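Local coordinates for SusD superfamily protein (Bacteroides vulgatus, PDB 3MYV) that probably binds polysaccharide at the cell outer membrane, as a member of the SusD family of saccharide-binding proteins, at residues A[232-237]-A[296-301]; A[285-288]-A[292-295]; A[331-336]-A[364-369]; A[337-342]-A[384-389]. All coordinates share one frame; numbering follows the deposited sequence. Where two conformers were deposited one is given.

Contact 1. Residues A[232-237]-A[296-301]. With EDO (1,2-ethanediol), chain H.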
loop_
_atom_site.group_PDB
_atom_site.type_symbol
_atom_site.label_atom_id
_atom_site.label_comp_id
_atom_site.label_asym_id
_atom_site.label_seq_id
_atom_site.Cartn_x
_atom_site.Cartn_y
_atom_site.Cartn_z
ATOM N N GLU A 232 -13.548 -19.859 7.433
ATOM C CA GLU A 232 -14.250 -19.785 8.736
ATOM C C GLU A 232 -13.538 -18.913 9.757
ATOM O O GLU A 232 -14.130 -18.562 10.764
ATOM C CB GLU A 232 -14.445 -21.160 9.393
ATOM C CG GLU A 232 -14.464 -22.326 8.481
ATOM C CD GLU A 232 -13.059 -22.731 8.017
ATOM O OE1 GLU A 232 -12.204 -23.167 8.848
ATOM O OE2 GLU A 232 -12.834 -22.603 6.802
ATOM N N LYS A 233 -12.271 -18.590 9.505
ATOM C CA LYS A 233 -11.478 -17.786 10.415
ATOM C C LYS A 233 -11.132 -16.405 9.852
ATOM O O LYS A 233 -10.374 -15.652 10.467
ATOM C CB LYS A 233 -10.169 -18.506 10.699
ATOM C CG LYS A 233 -10.337 -19.932 11.151
ATOM C CD LYS A 233 -10.681 -20.011 12.601
ATOM C CE LYS A 233 -10.519 -21.443 13.095
ATOM N NZ LYS A 233 -11.242 -21.625 14.382
ATOM N N TYR A 234 -11.622 -16.099 8.666
ATOM C CA TYR A 234 -11.261 -14.852 7.963
ATOM C C TYR A 234 -11.676 -13.580 8.718
ATOM O O TYR A 234 -10.855 -12.680 8.938
ATOM C CB TYR A 234 -11.879 -14.860 6.559
ATOM C CG TYR A 234 -11.436 -13.734 5.664
ATOM C CD1 TYR A 234 -10.264 -13.815 4.936
ATOM C CD2 TYR A 234 -12.207 -12.572 5.546
ATOM C CE1 TYR A 234 -9.895 -12.790 4.085
ATOM C CE2 TYR A 234 -11.828 -11.549 4.727
ATOM C CZ TYR A 234 -10.669 -11.653 4.009
ATOM O OH TYR A 234 -10.300 -10.635 3.172
ATOM N N VAL A 235 -12.937 -13.501 9.139
ATOM C CA VAL A 235 -13.386 -12.295 9.847
ATOM C C VAL A 235 -12.587 -12.102 11.135
ATOM O O VAL A 235 -12.096 -10.989 11.423
ATOM C CB VAL A 235 -14.900 -12.316 10.121
ATOM C CG1 VAL A 235 -15.292 -11.154 11.038
ATOM C CG2 VAL A 235 -15.658 -12.245 8.823
ATOM N N ALA A 236 -12.430 -13.177 11.907
ATOM C CA ALA A 236 -11.660 -13.098 13.172
ATOM C C ALA A 236 -10.196 -12.696 12.972
ATOM O O ALA A 236 -9.529 -12.200 13.912
ATOM C CB ALA A 236 -11.750 -14.442 13.967
ATOM N N ALA A 237 -9.667 -12.919 11.767
ATOM C CA ALA A 237 -8.272 -12.605 11.457
ATOM C C ALA A 237 -8.011 -11.095 11.394
ATOM O O ALA A 237 -6.856 -10.652 11.461
ATOM C CB ALA A 237 -7.837 -13.289 10.129
ATOM N N GLY A 296 -17.887 -10.172 2.477
ATOM C CA GLY A 296 -19.084 -9.375 2.746
ATOM C C GLY A 296 -19.455 -9.258 4.203
ATOM O O GLY A 296 -20.128 -8.319 4.575
ATOM N N HIS A 297 -18.992 -10.194 5.027
ATOM C CA HIS A 297 -19.273 -10.154 6.450
ATOM C C HIS A 297 -18.510 -9.055 7.179
ATOM O O HIS A 297 -18.790 -8.793 8.359
ATOM C CB HIS A 297 -18.968 -11.508 7.107
ATOM C CG HIS A 297 -19.641 -12.671 6.449
ATOM N ND1 HIS A 297 -19.378 -13.974 6.809
ATOM C CD2 HIS A 297 -20.550 -12.733 5.443
ATOM C CE1 HIS A 297 -20.113 -14.790 6.072
ATOM N NE2 HIS A 297 -20.833 -14.063 5.234
ATOM N N LEU A 298 -17.554 -8.423 6.494
ATOM C CA LEU A 298 -16.878 -7.229 7.007
ATOM C C LEU A 298 -17.671 -5.940 6.755
ATOM O O LEU A 298 -17.247 -4.884 7.169
ATOM C CB LEU A 298 -15.471 -7.093 6.376
ATOM C CG LEU A 298 -14.470 -8.236 6.595
ATOM C CD1 LEU A 298 -13.114 -7.891 5.983
ATOM C CD2 LEU A 298 -14.300 -8.542 8.107
ATOM N N LEU A 299 -18.803 -6.009 6.065
ATOM C CA LEU A 299 -19.600 -4.812 5.823
ATOM C C LEU A 299 -20.663 -4.659 6.879
ATOM O O LEU A 299 -21.277 -5.640 7.270
ATOM C CB LEU A 299 -20.270 -4.880 4.456
ATOM C CG LEU A 299 -19.363 -4.980 3.239
ATOM C CD1 LEU A 299 -20.209 -4.988 1.931
ATOM C CD2 LEU A 299 -18.328 -3.851 3.254
ATOM N N GLU A 300 -20.924 -3.416 7.274
ATOM C CA GLU A 300 -21.929 -3.113 8.278
ATOM C C GLU A 300 -22.903 -2.082 7.743
ATOM O O GLU A 300 -22.495 -1.021 7.271
ATOM C CB GLU A 300 -21.260 -2.547 9.512
ATOM C CG GLU A 300 -20.521 -3.608 10.305
ATOM C CD GLU A 300 -21.457 -4.613 10.962
ATOM O OE1 GLU A 300 -22.630 -4.246 11.224
ATOM O OE2 GLU A 300 -21.019 -5.773 11.188
ATOM N N GLU A 301 -24.184 -2.413 7.823
ATOM C CA GLU A 301 -25.224 -1.563 7.259
ATOM C C GLU A 301 -25.614 -0.462 8.249
ATOM O O GLU A 301 -25.742 -0.705 9.440
ATOM C CB GLU A 301 -26.464 -2.391 6.929
ATOM C CG GLU A 301 -27.518 -1.658 6.154
ATOM C CD GLU A 301 -28.856 -2.394 6.099
ATOM O OE1 GLU A 301 -28.879 -3.590 5.736
ATOM O OE2 GLU A 301 -29.884 -1.764 6.405
HETATM C C1 EDO H . -4.375 -9.527 7.835
HETATM O O1 EDO H . -3.169 -10.128 8.318
HETATM C C2 EDO H . -5.501 -9.681 8.860
HETATM O O2 EDO H . -5.170 -8.945 10.030
#

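Contact 2. Residues A[285-288]-A[292-295]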
loop_
_atom_site.group_PDB
_atom_site.type_symbol
_atom_site.label_atom_id
_atom_site.label_comp_id
_atom_site.label_asym_id
_atom_site.label_seq_id
_atom_site.Cartn_x
_atom_site.Cartn_y
_atom_site.Cartn_z
ATOM N N GLU A 285 -23.090 -3.832 -3.202
ATOM C CA GLU A 285 -23.905 -4.668 -4.106
ATOM C C GLU A 285 -23.163 -5.871 -4.687
ATOM O O GLU A 285 -23.754 -6.938 -4.764
ATOM C CB GLU A 285 -24.488 -3.834 -5.247
ATOM C CG GLU A 285 -25.569 -2.945 -4.769
ATOM C CD GLU A 285 -26.156 -2.055 -5.859
ATOM O OE1 GLU A 285 -25.660 -2.042 -7.019
ATOM O OE2 GLU A 285 -27.119 -1.362 -5.513
ATOM N N GLN A 286 -21.910 -5.671 -5.107
ATOM C CA GLN A 286 -20.979 -6.744 -5.553
ATOM C C GLN A 286 -20.995 -7.870 -4.489
ATOM O O GLN A 286 -21.246 -9.052 -4.800
ATOM C CB GLN A 286 -19.533 -6.137 -5.803
ATOM C CG GLN A 286 -18.248 -7.111 -5.977
ATOM C CD GLN A 286 -16.859 -6.393 -6.373
ATOM O OE1 GLN A 286 -16.337 -6.624 -7.459
ATOM N NE2 GLN A 286 -16.265 -5.601 -5.459
HETATM N N MSE A 287 -20.805 -7.493 -3.227
HETATM C CA MSE A 287 -20.601 -8.478 -2.141
HETATM C C MSE A 287 -21.905 -9.112 -1.668
HETATM O O MSE A 287 -21.964 -10.327 -1.398
HETATM C CB MSE A 287 -19.928 -7.861 -0.904
HETATM C CG MSE A 287 -18.461 -7.467 -1.030
HETATM SE SE MSE A 287 -17.390 -8.495 -2.256
HETATM C CE MSE A 287 -17.202 -10.143 -1.293
ATOM N N LEU A 288 -22.945 -8.307 -1.533
ATOM C CA LEU A 288 -24.202 -8.806 -0.939
ATOM C C LEU A 288 -24.994 -9.677 -1.919
ATOM O O LEU A 288 -25.809 -10.482 -1.504
ATOM C CB LEU A 288 -25.033 -7.659 -0.350
ATOM C CG LEU A 288 -24.249 -6.902 0.745
ATOM C CD1 LEU A 288 -25.073 -5.724 1.258
ATOM C CD2 LEU A 288 -23.756 -7.806 1.912
ATOM N N GLY A 292 -22.590 -15.973 0.462
ATOM C CA GLY A 292 -21.673 -17.007 0.866
ATOM C C GLY A 292 -20.215 -16.563 0.893
ATOM O O GLY A 292 -19.374 -17.314 1.367
ATOM N N ASP A 293 -19.911 -15.369 0.381
ATOM C CA ASP A 293 -18.520 -14.894 0.385
ATOM C C ASP A 293 -18.262 -14.169 1.690
ATOM O O ASP A 293 -18.926 -13.162 1.974
ATOM C CB ASP A 293 -18.238 -13.981 -0.807
ATOM C CG ASP A 293 -16.758 -13.738 -1.008
ATOM O OD1 ASP A 293 -16.085 -13.346 -0.038
ATOM O OD2 ASP A 293 -16.255 -13.915 -2.142
ATOM N N VAL A 294 -17.301 -14.676 2.465
ATOM C CA VAL A 294 -16.982 -14.149 3.799
ATOM C C VAL A 294 -16.510 -12.687 3.813
ATOM O O VAL A 294 -16.558 -12.028 4.843
ATOM C CB VAL A 294 -15.911 -15.044 4.524
ATOM C CG1 VAL A 294 -14.493 -14.794 3.995
ATOM C CG2 VAL A 294 -15.934 -14.814 6.018
ATOM N N ARG A 295 -16.006 -12.187 2.693
ATOM C CA ARG A 295 -15.539 -10.811 2.664
ATOM C C ARG A 295 -16.666 -9.802 2.872
ATOM O O ARG A 295 -16.428 -8.718 3.411
ATOM C CB ARG A 295 -14.707 -10.562 1.404
ATOM C CG ARG A 295 -13.392 -11.348 1.530
ATOM C CD ARG A 295 -12.647 -11.529 0.239
ATOM N NE ARG A 295 -13.378 -12.306 -0.758
ATOM C CZ ARG A 295 -12.855 -12.658 -1.941
ATOM N NH1 ARG A 295 -11.601 -12.322 -2.248
ATOM N NH2 ARG A 295 -13.564 -13.353 -2.805
HETATM O O HOH W 1 -20.915 -11.481 1.079
#

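Contact 3. Residues A[331-336]-A[364-369]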
loop_
_atom_site.group_PDB
_atom_site.type_symbol
_atom_site.label_atom_id
_atom_site.label_comp_id
_atom_site.label_asym_id
_atom_site.label_seq_id
_atom_site.Cartn_x
_atom_site.Cartn_y
_atom_site.Cartn_z
ATOM N N VAL A 331 0.342 -3.845 5.632
ATOM C CA VAL A 331 1.024 -3.275 4.479
ATOM C C VAL A 331 1.340 -4.347 3.416
ATOM O O VAL A 331 1.175 -4.105 2.228
ATOM C CB VAL A 331 2.310 -2.561 4.947
ATOM C CG1 VAL A 331 3.116 -1.960 3.759
ATOM C CG2 VAL A 331 1.994 -1.428 5.959
ATOM N N LEU A 332 1.802 -5.517 3.856
ATOM C CA LEU A 332 2.106 -6.646 2.984
ATOM C C LEU A 332 1.601 -7.931 3.616
ATOM O O LEU A 332 2.055 -8.325 4.698
ATOM C CB LEU A 332 3.622 -6.729 2.756
ATOM C CG LEU A 332 4.311 -5.554 2.071
ATOM C CD1 LEU A 332 5.814 -5.492 2.493
ATOM C CD2 LEU A 332 4.151 -5.668 0.550
ATOM N N ARG A 333 0.655 -8.579 2.941
ATOM C CA ARG A 333 0.153 -9.874 3.384
ATOM C C ARG A 333 0.081 -10.891 2.263
ATOM O O ARG A 333 0.087 -10.554 1.068
ATOM C CB ARG A 333 -1.191 -9.756 4.102
ATOM C CG ARG A 333 -2.393 -9.381 3.232
ATOM C CD ARG A 333 -3.651 -9.341 4.083
ATOM N NE ARG A 333 -4.803 -8.840 3.308
ATOM C CZ ARG A 333 -5.811 -9.592 2.885
ATOM N NH1 ARG A 333 -5.834 -10.905 3.121
ATOM N NH2 ARG A 333 -6.810 -9.036 2.210
ATOM N N LEU A 334 0.033 -12.149 2.661
ATOM C CA LEU A 334 0.090 -13.288 1.717
ATOM C C LEU A 334 -0.952 -13.279 0.583
ATOM O O LEU A 334 -0.625 -13.609 -0.534
ATOM C CB LEU A 334 0.034 -14.615 2.508
ATOM C CG LEU A 334 0.280 -15.935 1.760
ATOM C CD1 LEU A 334 1.637 -15.911 1.009
ATOM C CD2 LEU A 334 0.194 -17.156 2.705
ATOM N N SER A 335 -2.211 -12.953 0.865
ATOM C CA SER A 335 -3.232 -12.916 -0.192
ATOM C C SER A 335 -2.818 -12.019 -1.369
ATOM O O SER A 335 -3.070 -12.351 -2.523
ATOM C CB SER A 335 -4.591 -12.487 0.358
ATOM O OG SER A 335 -5.151 -13.440 1.269
ATOM N N GLU A 336 -2.157 -10.893 -1.100
ATOM C CA GLU A 336 -1.693 -10.053 -2.213
ATOM C C GLU A 336 -0.773 -10.815 -3.153
ATOM O O GLU A 336 -0.881 -10.663 -4.372
ATOM C CB GLU A 336 -0.987 -8.778 -1.742
ATOM C CG GLU A 336 -0.654 -7.845 -2.899
ATOM C CD GLU A 336 0.297 -6.693 -2.546
ATOM O OE1 GLU A 336 0.545 -6.481 -1.351
ATOM O OE2 GLU A 336 0.738 -5.991 -3.481
ATOM N N VAL A 364 -10.318 -17.159 -4.488
ATOM C CA VAL A 364 -11.753 -17.163 -4.787
ATOM C C VAL A 364 -12.481 -18.116 -3.866
ATOM O O VAL A 364 -13.517 -17.779 -3.296
ATOM C CB VAL A 364 -11.986 -17.491 -6.270
ATOM C CG1 VAL A 364 -13.475 -17.819 -6.564
ATOM C CG2 VAL A 364 -11.466 -16.306 -7.113
ATOM N N LYS A 365 -11.923 -19.315 -3.714
ATOM C CA LYS A 365 -12.567 -20.366 -2.942
ATOM C C LYS A 365 -12.449 -20.160 -1.448
ATOM O O LYS A 365 -13.307 -20.621 -0.688
ATOM C CB LYS A 365 -12.024 -21.739 -3.351
ATOM C CG LYS A 365 -12.410 -22.071 -4.779
ATOM C CD LYS A 365 -11.759 -23.372 -5.289
ATOM C CE LYS A 365 -12.216 -23.657 -6.722
ATOM N NZ LYS A 365 -11.601 -24.916 -7.265
ATOM N N ARG A 366 -11.377 -19.512 -1.002
ATOM C CA ARG A 366 -11.293 -19.146 0.409
ATOM C C ARG A 366 -12.410 -18.150 0.723
ATOM O O ARG A 366 -13.005 -18.206 1.788
ATOM C CB ARG A 366 -9.926 -18.542 0.774
ATOM C CG ARG A 366 -9.712 -18.330 2.285
ATOM C CD ARG A 366 -10.208 -16.976 2.767
ATOM N NE ARG A 366 -9.600 -15.862 2.035
ATOM C CZ ARG A 366 -8.359 -15.394 2.215
ATOM N NH1 ARG A 366 -7.540 -15.913 3.146
ATOM N NH2 ARG A 366 -7.931 -14.367 1.473
ATOM N N GLY A 367 -12.673 -17.229 -0.196
ATOM C CA GLY A 367 -13.766 -16.278 -0.043
ATOM C C GLY A 367 -15.129 -16.963 0.021
ATOM O O GLY A 367 -15.899 -16.707 0.943
ATOM N N ASN A 368 -15.379 -17.875 -0.917
ATOM C CA ASN A 368 -16.617 -18.672 -0.983
ATOM C C ASN A 368 -16.296 -20.003 -1.680
ATOM O O ASN A 368 -15.985 -20.005 -2.868
ATOM C CB ASN A 368 -17.689 -17.917 -1.792
ATOM C CG ASN A 368 -19.016 -18.662 -1.862
ATOM O OD1 ASN A 368 -19.105 -19.840 -1.458
ATOM N ND2 ASN A 368 -20.057 -17.995 -2.413
ATOM N N PRO A 369 -16.317 -21.125 -0.944
ATOM C CA PRO A 369 -15.937 -22.393 -1.551
ATOM C C PRO A 369 -16.847 -22.862 -2.696
ATOM O O PRO A 369 -16.440 -23.778 -3.457
ATOM C CB PRO A 369 -15.963 -23.384 -0.364
ATOM C CG PRO A 369 -16.880 -22.761 0.615
ATOM C CD PRO A 369 -16.618 -21.286 0.495
#

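Contact 4. Residues A[337-342]-A[384-389]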
loop_
_atom_site.group_PDB
_atom_site.type_symbol
_atom_site.label_atom_id
_atom_site.label_comp_id
_atom_site.label_asym_id
_atom_site.label_seq_id
_atom_site.Cartn_x
_atom_site.Cartn_y
_atom_site.Cartn_z
ATOM N N VAL A 337 0.131 -11.609 -2.595
ATOM C CA VAL A 337 1.096 -12.346 -3.392
ATOM C C VAL A 337 0.390 -13.345 -4.326
ATOM O O VAL A 337 0.751 -13.471 -5.505
ATOM C CB VAL A 337 2.133 -13.054 -2.520
ATOM C CG1 VAL A 337 3.155 -13.802 -3.408
ATOM C CG2 VAL A 337 2.837 -12.063 -1.583
ATOM N N TYR A 338 -0.625 -14.023 -3.812
ATOM C CA TYR A 338 -1.467 -14.886 -4.644
ATOM C C TYR A 338 -2.066 -14.085 -5.810
ATOM O O TYR A 338 -2.045 -14.527 -6.956
ATOM C CB TYR A 338 -2.574 -15.543 -3.811
ATOM C CG TYR A 338 -2.131 -16.782 -3.040
ATOM C CD1 TYR A 338 -1.345 -16.688 -1.887
ATOM C CD2 TYR A 338 -2.519 -18.050 -3.447
ATOM C CE1 TYR A 338 -0.954 -17.838 -1.179
ATOM C CE2 TYR A 338 -2.123 -19.196 -2.762
ATOM C CZ TYR A 338 -1.340 -19.085 -1.637
ATOM O OH TYR A 338 -0.964 -20.214 -0.944
ATOM N N LEU A 339 -2.596 -12.903 -5.513
ATOM C CA LEU A 339 -3.176 -12.058 -6.568
ATOM C C LEU A 339 -2.122 -11.508 -7.527
ATOM O O LEU A 339 -2.422 -11.369 -8.709
ATOM C CB LEU A 339 -4.038 -10.943 -5.981
ATOM C CG LEU A 339 -5.284 -11.460 -5.271
ATOM C CD1 LEU A 339 -5.932 -10.369 -4.443
ATOM C CD2 LEU A 339 -6.291 -12.078 -6.245
ATOM N N ILE A 340 -0.899 -11.219 -7.050
ATOM C CA ILE A 340 0.199 -10.824 -7.964
ATOM C C ILE A 340 0.531 -11.984 -8.940
ATOM O O ILE A 340 0.649 -11.791 -10.155
ATOM C CB ILE A 340 1.472 -10.389 -7.179
ATOM C CG1 ILE A 340 1.195 -9.088 -6.383
ATOM C CG2 ILE A 340 2.690 -10.289 -8.158
ATOM C CD1 ILE A 340 2.256 -8.715 -5.332
ATOM N N ALA A 341 0.675 -13.186 -8.412
ATOM C CA ALA A 341 0.909 -14.342 -9.283
ATOM C C ALA A 341 -0.241 -14.526 -10.304
ATOM O O ALA A 341 -0.001 -14.796 -11.495
ATOM C CB ALA A 341 1.079 -15.616 -8.443
ATOM N N ALA A 342 -1.477 -14.369 -9.829
ATOM C CA ALA A 342 -2.667 -14.494 -10.674
ATOM C C ALA A 342 -2.672 -13.443 -11.765
ATOM O O ALA A 342 -2.962 -13.757 -12.934
ATOM C CB ALA A 342 -3.983 -14.407 -9.812
ATOM N N LEU A 384 -8.675 -8.339 -11.394
ATOM C CA LEU A 384 -8.820 -7.036 -10.734
ATOM C C LEU A 384 -10.078 -7.001 -9.875
ATOM O O LEU A 384 -10.038 -6.389 -8.804
ATOM C CB LEU A 384 -8.824 -5.872 -11.709
ATOM C CG LEU A 384 -7.550 -5.738 -12.579
ATOM C CD1 LEU A 384 -7.710 -4.606 -13.598
ATOM C CD2 LEU A 384 -6.338 -5.505 -11.738
ATOM N N ASP A 385 -11.167 -7.639 -10.320
ATOM C CA ASP A 385 -12.377 -7.780 -9.486
ATOM C C ASP A 385 -12.061 -8.573 -8.214
ATOM O O ASP A 385 -12.586 -8.264 -7.158
ATOM C CB ASP A 385 -13.525 -8.476 -10.232
ATOM C CG ASP A 385 -14.151 -7.609 -11.321
ATOM O OD1 ASP A 385 -13.983 -6.372 -11.324
ATOM O OD2 ASP A 385 -14.855 -8.187 -12.162
ATOM N N GLU A 386 -11.187 -9.573 -8.307
ATOM C CA GLU A 386 -10.796 -10.330 -7.105
ATOM C C GLU A 386 -10.001 -9.449 -6.143
ATOM O O GLU A 386 -10.222 -9.487 -4.922
ATOM C CB GLU A 386 -10.048 -11.621 -7.440
ATOM C CG GLU A 386 -10.077 -12.663 -6.307
ATOM C CD GLU A 386 -11.483 -13.083 -5.902
ATOM O OE1 GLU A 386 -12.411 -13.006 -6.738
ATOM O OE2 GLU A 386 -11.653 -13.522 -4.763
ATOM N N ARG A 387 -9.101 -8.632 -6.697
ATOM C CA ARG A 387 -8.376 -7.642 -5.914
ATOM C C ARG A 387 -9.324 -6.668 -5.231
ATOM O O ARG A 387 -9.129 -6.352 -4.066
ATOM C CB ARG A 387 -7.398 -6.843 -6.774
ATOM C CG ARG A 387 -6.144 -7.583 -7.212
ATOM C CD ARG A 387 -5.363 -6.718 -8.205
ATOM N NE ARG A 387 -3.979 -7.155 -8.349
ATOM C CZ ARG A 387 -2.999 -6.884 -7.481
ATOM N NH1 ARG A 387 -3.216 -6.147 -6.387
ATOM N NH2 ARG A 387 -1.782 -7.358 -7.707
ATOM N N SER A 388 -10.328 -6.182 -5.964
ATOM C CA SER A 388 -11.343 -5.307 -5.392
ATOM C C SER A 388 -11.951 -5.922 -4.119
ATOM O O SER A 388 -12.036 -5.279 -3.070
ATOM C CB SER A 388 -12.450 -5.075 -6.400
ATOM O OG SER A 388 -13.524 -4.406 -5.817
ATOM N N LYS A 389 -12.390 -7.178 -4.250
ATOM C CA LYS A 389 -13.024 -7.918 -3.155
ATOM C C LYS A 389 -12.100 -8.102 -1.971
ATOM O O LYS A 389 -12.467 -7.851 -0.812
ATOM C CB LYS A 389 -13.467 -9.310 -3.636
ATOM C CG LYS A 389 -14.645 -9.340 -4.624
ATOM C CD LYS A 389 -15.004 -10.758 -5.024
ATOM C CE LYS A 389 -15.926 -10.772 -6.256
ATOM N NZ LYS A 389 -16.627 -12.085 -6.501
#

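Contact 1. Residues A[232-237]-A[296-301]
V235 meets L298 with both of its methyl groups because its first torsion (172°) sets CG1 anti to the backbone N and CG2 anti to the carbonyl carbon, splaying the fork toward the other segment. L298 answers with CG anti to its own carbonyl carbon (chi1 -60°), which swings the end of its side chain nearer than its CB direction alone would suggest. L298 CD2 then lies against V235 CG2 at 4.0 Å and is equally close to CG1, the two side chains sliding past one another in opposite directions. Valine suits the place, since its branch at CB gives a short, broad surface close to the backbone. Its CG2 also touches H297 CB at 3.8 Å. Beyond CB the histidine turns away, so that its aliphatic part serves the contact while the imidazole does not. The second leucine methyl, L298 CD1, reaches Y234 CE2 at 4.1 Å, the two side chains crossing at about a right angle. Y234 brings ring carbon CE2 to this contact and a hydroxyl to a different one, hydrogen-bonding E390. A 1,2-ethanediol, probably from the crystallisation liquor, donates from O2 to A237 O at 2.8 Å. The contact thus pins the loop between helix 206-223 and strand 248-252 against the 3-10 turn leading into strand 299-304, which pairs in antiparallel fashion with strand 307-312.

Contact 2. Residues A[285-288]-A[292-295]
M287, in the final turn of helix 281-288, has its CA 7.2 Å from that of D293, where the chain comes back as an Asx turn leading into a short 3-10 segment. A water lies between M287 O and D293 O, close enough to donate to either. In the turn itself D293 OD1 accepts R295 N at 3.0 Å through its anti lone pair. The same oxygen uses its syn lone pair for R295 NE, and D293 OD2 takes R295 NH2 at 2.8 Å. This is a side-on, two-nitrogen grip with the carboxylate in the guanidinium plane. In the conformer given, one of two deposited, the bent selenomethionine M287 puts CE 3.6 Å from D293 OD1 and 3.7 Å from R295 CB. Those approaches are therefore provisional. Aspartate is short enough to close the turn and charged enough to hold the arginine. A leucine here would probably leave R295 N and NE without their acceptor, cost NH2 one of its carboxylate partners, and let the turn open. R295 also forms salt bridges with E386 and E390. With three carboxylates around it, the buried arginine probably stays cationic, and the side-on grip fixes the turn of its guanidinium.

Contact 3. Residues A[331-336]-A[364-369]
R366 and S335 carry this contact, with R333 at its margin. From helix 350-367, R366 starts with CG anti to the backbone N (chi1 -172°) and then bends at chi2 and chi3, which brings the guanidinium round toward the first turn of helix 334-348. There R366 NH2 donates to S335 OG at 2.9 Å, fairly straight at 163°, the oxygen lying at the guanidinium edge and only 10° out of its plane. The CA atoms of S335 and R366 are 10.2 Å apart, and the arginine, although bent, covers more than half of that distance. A small serine therefore suffices, its hydroxyl accepting from R366 NH2 while also bonding to E247. R333 sits close by, its NH1 4.4 Å from R366 NH2. Two glutamates reconcile these like charges: E247 and E390 each form salt bridges with both arginines. R366 NH1 is engaged by Y229 O, and E394 adds a salt bridge to R333 NE. The serine joins a buried network in which both arginines are bound by carboxylates. Such a network probably keeps both arginines cationic, and its directional bonds fix how each guanidinium is turned where the strand-to-helix corner meets the end of helix 350-367.

Contact 4. Residues A[337-342]-A[384-389]
L339 of helix 334-348 packs on E386 and R387 of helix 380-391 in a buried helix-to-helix contact. The two segments run antiparallel at 169°, and their axes approach to 10.4 Å. L339 spreads its methyls over neighbouring residues: CD2 rests on E386 CG at 3.8 Å, the side chains crossing at about a right angle, while CD1 lies 3.9 Å from R387 CG. R387 stretches back past the leucine, extended from CG to NE, and presents one face of its guanidinium to L339 CB. Its tip then comes to I340, with R387 NH2 3.7 Å from CG1. Arginine and glutamate suit a helix interface here because their methylenes pack against leucine while their charged ends go elsewhere. R387 pairs with E343 and D400, and E386 pairs with R295 and R382. Shortening L339 to an alanine would probably open a gap beside the aliphatic stems of both E386 and R387. Helix 350-367 lies between the two in sequence and touches both, through Y338, A341 and A342 on one side and E386 on the other. Antiparallel helices packed in this way are in keeping with the helical framework of SusD proteins, a family grouped with the TPR clan.

How the contacts relate
Contacts 3 and 4 are the closest pair, their centres about 8 Å apart: both use helix 334-348, and their segments alternate along the chain. Contact 2 is nested in the loop that contact 1 closes, their centres about 10 Å apart. Y234 joins three contacts, with CE2 3.6 Å from R295 CG and CE1 3.6 Å from R366 CZ. Contact 2 is tied to contact 4 by the R295 NH2 to E386 OE2 salt bridge of 2.7 Å, and to contact 3 by a probable hydrogen bond from V294 N to G367 O. Bound 1,2-ethanediol near A237 and near R366 may mark small pockets, though no saccharide is bound to confirm a glycan site.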